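SnoaL-like domain-containing protein (Kribbella flavida, PDB 4LMI) is a putative ketosteroid isomerase with a SnoaL-like domain. Local coordinates at the interface of chains A and B. Coordinates in Å, arbitrary orientation; residue numbers count along the deposited sequence, not the author numbering. Chains: chain A/B, Uncharacterized protein.

Contact 1: the interface of chains A and B. Residues chain A 118, 122, 126-128; chain B 46-48.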
# COMPACT_ATOMS: atom_id res chain seq x y z
N PRO A 118 1.89 12.93 -14.52
CA PRO A 118 0.43 12.80 -14.54
C PRO A 118 -0.16 13.07 -15.93
O PRO A 118 0.37 13.90 -16.67
CB PRO A 118 -0.02 13.89 -13.57
CG PRO A 118 1.06 14.91 -13.62
CD PRO A 118 2.33 14.12 -13.78
N ARG A 122 -6.59 17.44 -15.57
CA ARG A 122 -6.96 17.78 -14.19
C ARG A 122 -6.11 18.88 -13.58
O ARG A 122 -6.12 19.09 -12.36
CB ARG A 122 -6.95 16.52 -13.31
CG ARG A 122 -5.57 15.92 -13.10
CD ARG A 122 -5.72 14.43 -12.90
NE ARG A 122 -4.48 13.78 -12.49
CZ ARG A 122 -4.25 12.48 -12.67
NH1 ARG A 122 -5.17 11.73 -13.27
NH2 ARG A 122 -3.11 11.94 -12.26
N VAL A 126 -5.80 20.09 -9.59
CA VAL A 126 -4.66 19.62 -8.81
C VAL A 126 -3.64 20.71 -8.53
O VAL A 126 -3.52 21.68 -9.28
CB VAL A 126 -3.95 18.40 -9.46
CG1 VAL A 126 -4.92 17.26 -9.68
CG2 VAL A 126 -3.25 18.79 -10.76
N GLU A 127 -2.93 20.55 -7.42
CA GLU A 127 -1.73 21.32 -7.15
C GLU A 127 -0.54 20.38 -7.35
O GLU A 127 -0.58 19.23 -6.92
CB GLU A 127 -1.77 21.87 -5.72
CG GLU A 127 -0.45 22.47 -5.26
CD GLU A 127 -0.60 23.86 -4.68
OE1 GLU A 127 -1.75 24.31 -4.49
OE2 GLU A 127 0.43 24.51 -4.43
N ARG A 128 0.49 20.88 -8.03
CA ARG A 128 1.72 20.12 -8.19
C ARG A 128 2.62 20.38 -6.99
O ARG A 128 3.18 21.46 -6.85
CB ARG A 128 2.43 20.48 -9.51
CG ARG A 128 1.67 20.07 -10.77
CD ARG A 128 1.22 18.61 -10.74
NE ARG A 128 2.34 17.68 -10.68
CZ ARG A 128 3.01 17.24 -11.75
NH1 ARG A 128 2.69 17.66 -12.97
NH2 ARG A 128 4.02 16.38 -11.59
N GLU B 46 0.96 15.17 -7.02
CA GLU B 46 -0.31 15.88 -7.13
C GLU B 46 -1.05 15.86 -5.81
O GLU B 46 -1.00 14.87 -5.07
CB GLU B 46 -1.20 15.25 -8.19
CG GLU B 46 -0.79 15.56 -9.62
CD GLU B 46 -1.60 14.77 -10.61
OE1 GLU B 46 -2.26 15.39 -11.47
OE2 GLU B 46 -1.59 13.52 -10.54
N ARG B 47 -1.73 16.97 -5.52
CA ARG B 47 -2.59 17.07 -4.35
C ARG B 47 -3.90 17.72 -4.76
O ARG B 47 -3.91 18.65 -5.58
CB ARG B 47 -1.92 17.92 -3.26
CG ARG B 47 -2.72 18.05 -1.98
CD ARG B 47 -2.23 19.22 -1.15
NE ARG B 47 -0.86 19.01 -0.71
CZ ARG B 47 -0.08 19.96 -0.19
NH1 ARG B 47 -0.53 21.21 -0.06
NH2 ARG B 47 1.15 19.66 0.17
N ILE B 48 -5.00 17.23 -4.21
CA ILE B 48 -6.29 17.90 -4.33
C ILE B 48 -6.80 18.20 -2.92
O ILE B 48 -6.79 17.31 -2.06
CB ILE B 48 -7.32 17.06 -5.11
CG1 ILE B 48 -6.80 16.79 -6.53
CG2 ILE B 48 -8.67 17.77 -5.15
CD1 ILE B 48 -7.56 15.73 -7.30

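Contact 2: the interface of chains A and B. Residues chain A 93, 115-116, 131, 134, 136; chain B 42-43, 111.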
# COMPACT_ATOMS: atom_id res chain seq x y z
N VAL A 93 9.46 4.61 -2.86
CA VAL A 93 8.47 4.30 -1.84
C VAL A 93 8.00 2.85 -1.98
O VAL A 93 7.67 2.39 -3.07
CB VAL A 93 7.26 5.27 -1.89
CG1 VAL A 93 6.19 4.88 -0.86
CG2 VAL A 93 7.71 6.70 -1.62
N ALA A 115 7.46 6.57 -9.61
CA ALA A 115 7.07 7.93 -9.97
C ALA A 115 6.76 8.03 -11.47
O ALA A 115 7.41 7.37 -12.29
CB ALA A 115 8.16 8.92 -9.59
N TYR A 116 5.76 8.82 -11.82
CA TYR A 116 5.41 9.07 -13.22
C TYR A 116 4.86 10.48 -13.43
O TYR A 116 4.53 11.17 -12.46
CB TYR A 116 4.45 7.99 -13.77
CG TYR A 116 3.07 7.91 -13.14
CD1 TYR A 116 2.86 7.21 -11.95
CD2 TYR A 116 1.96 8.49 -13.76
CE1 TYR A 116 1.60 7.13 -11.37
CE2 TYR A 116 0.69 8.41 -13.20
CZ TYR A 116 0.51 7.73 -12.00
OH TYR A 116 -0.74 7.65 -11.43
N ALA A 131 4.45 14.89 -1.97
CA ALA A 131 3.63 14.29 -0.90
C ALA A 131 4.19 14.60 0.49
O ALA A 131 5.41 14.79 0.65
CB ALA A 131 3.52 12.79 -1.11
N ASP A 134 5.55 10.69 1.77
CA ASP A 134 6.09 9.73 0.82
C ASP A 134 7.09 10.40 -0.12
O ASP A 134 6.72 11.30 -0.88
CB ASP A 134 4.92 9.09 0.05
CG ASP A 134 3.85 8.53 0.99
OD1 ASP A 134 4.12 7.51 1.65
OD2 ASP A 134 2.75 9.11 1.09
N PHE A 136 9.64 10.64 -3.14
CA PHE A 136 10.18 10.24 -4.43
C PHE A 136 11.27 11.21 -4.87
O PHE A 136 11.32 12.34 -4.38
CB PHE A 136 9.07 10.21 -5.49
CG PHE A 136 8.14 9.03 -5.37
CD1 PHE A 136 8.48 7.81 -5.94
CD2 PHE A 136 6.93 9.14 -4.70
CE1 PHE A 136 7.63 6.72 -5.85
CE2 PHE A 136 6.06 8.05 -4.61
CZ PHE A 136 6.42 6.84 -5.18
N PRO B 42 1.24 10.55 -4.50
CA PRO B 42 2.68 10.81 -4.33
C PRO B 42 3.54 10.55 -5.56
O PRO B 42 4.52 11.27 -5.79
CB PRO B 42 3.06 9.87 -3.18
CG PRO B 42 1.81 9.79 -2.37
CD PRO B 42 0.70 9.77 -3.37
N GLN B 43 3.17 9.54 -6.36
CA GLN B 43 3.93 9.19 -7.57
C GLN B 43 4.02 10.35 -8.57
O GLN B 43 5.03 10.50 -9.27
CB GLN B 43 3.30 7.99 -8.27
CG GLN B 43 3.56 6.63 -7.63
CD GLN B 43 2.58 5.60 -8.13
OE1 GLN B 43 1.45 5.51 -7.64
NE2 GLN B 43 2.99 4.81 -9.12
N PHE B 111 -1.70 5.14 -4.23
CA PHE B 111 -0.57 4.59 -4.98
C PHE B 111 -1.12 3.70 -6.08
O PHE B 111 -2.04 2.92 -5.85
CB PHE B 111 0.35 3.77 -4.08
CG PHE B 111 1.06 4.58 -3.03
CD1 PHE B 111 2.24 5.25 -3.34
CD2 PHE B 111 0.55 4.66 -1.73
CE1 PHE B 111 2.90 6.00 -2.38
CE2 PHE B 111 1.22 5.40 -0.77
CZ PHE B 111 2.39 6.08 -1.09
O HOH W 1 5.54 13.34 -4.35

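Contact 1: the interface of chains A and B
A:Arg122 pairs with the B:Glu46 carboxylate through its NE and NH2 flank, one nitrogen to each oxygen. A:Arg122 NE donates to B:Glu46 OE1 at 2.9 Å, nearly straight, 171° at the hydrogen. A:Arg122 NH2 forms the salt bridge to B:Glu46 OE2 at 2.8 Å and uses the syn lone pair of that oxygen. OE1 is also met on its syn side, but NE lies somewhat out of the carboxylate plane. The two flat groups are close to coplanar, 30° apart, and the pairing should fix the rotation of the carboxylate. The chain of B:Glu46 runs extended beyond CG (chi2 173°), which carries its acid group across to A:Arg122.

This end is the tightly packed one. CB of A:Pro118 lies 3.5 Å from CD of B:Glu46. The CG2 methyl of A:Val126 meets OE1 of the same acid, while its CG1 reaches CG1 of B:Ile48 at 3.7 Å. CD of A:Arg128 touches the CG methylene of B:Glu46, and its guanidinium stays apart from the acid.

Strand 127-128 of chain A joins strand 46-49 of chain B as an antiparallel pair. This is a short intermolecular beta-sheet, possibly part of a biological dimer. The looser side lies at A:Glu127 and B:Arg47. Their side chains point the same way, side by side, without a salt bridge, A:Glu127 OE1 staying 5.5 Å from B:Arg47 NH1. Opposite charges at that range may still attract weakly. Here the backbones do the holding: B:Arg47 N donates to A:Glu127 O at 2.9 Å, and A:Glu127 N donates to B:Arg47 O at 2.8 Å.

Contact 2: the interface of chains A and B
A:Phe136 and B:Pro42 meet in the apolar part of this patch, where the end of chain A packs on the 3-10 turn 42-44 of chain B. B:Pro42 CB sits at the edge of the A:Phe136 ring, in its plane, 3.8 Å from A:Phe136 CE2. The neighbouring CZ reaches CG of B:Gln43. The CG2 methyl of A:Val93 lies over one face of the A:Phe136 ring, near the rim, and so backs this contact from within chain A. The other methyl, A:Val93 CG1, is 3.8 Å from B:Phe111 CE1. With CG1 anti to the backbone N (chi1 177°), the valine divides its two methyls between these rings. The methyl of A:Ala131 adds a contact to B:Pro42, CB to CB at 3.6 Å.

Contacts between flat groups are mostly edge-on. The A:Asp134 carboxylate carbon CG lies in the plane of the B:Phe111 ring, 3.5 Å from CZ. The two planes stand almost perpendicular, at 86°. The acid may be favoured there by the slightly positive ring edge. The amide carbon CD of B:Gln43 lies at the edge of the A:Tyr116 ring, in its plane, with B:Gln43 NE2 3.5 Å from A:Tyr116 CE1. The amide is turned 81° from the ring.

Direct hydrogen bonding comes from the backbone. A:Tyr116 N donates to B:Gln43 O at 3.1 Å, from well above the carbonyl plane and not along a lone pair.

A water supplies the indirect polar link. It joins the two chains beside the apolar cluster, lying 3.0 Å from A:Ala131 N and 2.7 Å from B:Pro42 O.

Contacts 1 and 2 are neighbours, their C-alpha centres about 12 Å apart. They share no residue. Both use the C-terminal stretch of chain A, which runs from A:Ala115 to A:Phe136 and reaches over chain B. On chain B, the 3-10 turn 42-44 of contact 2 leads almost directly into strand 46-49 of contact 1. This segment thus meets the partner's tail at both ends, mainly by packing in contact 2 and by strand pairing and a salt bridge in contact 1. The two-fold symmetry repeats both contacts with the chains exchanged. Such exchange would suit a stable dimer, though the structure alone does not show the solution state.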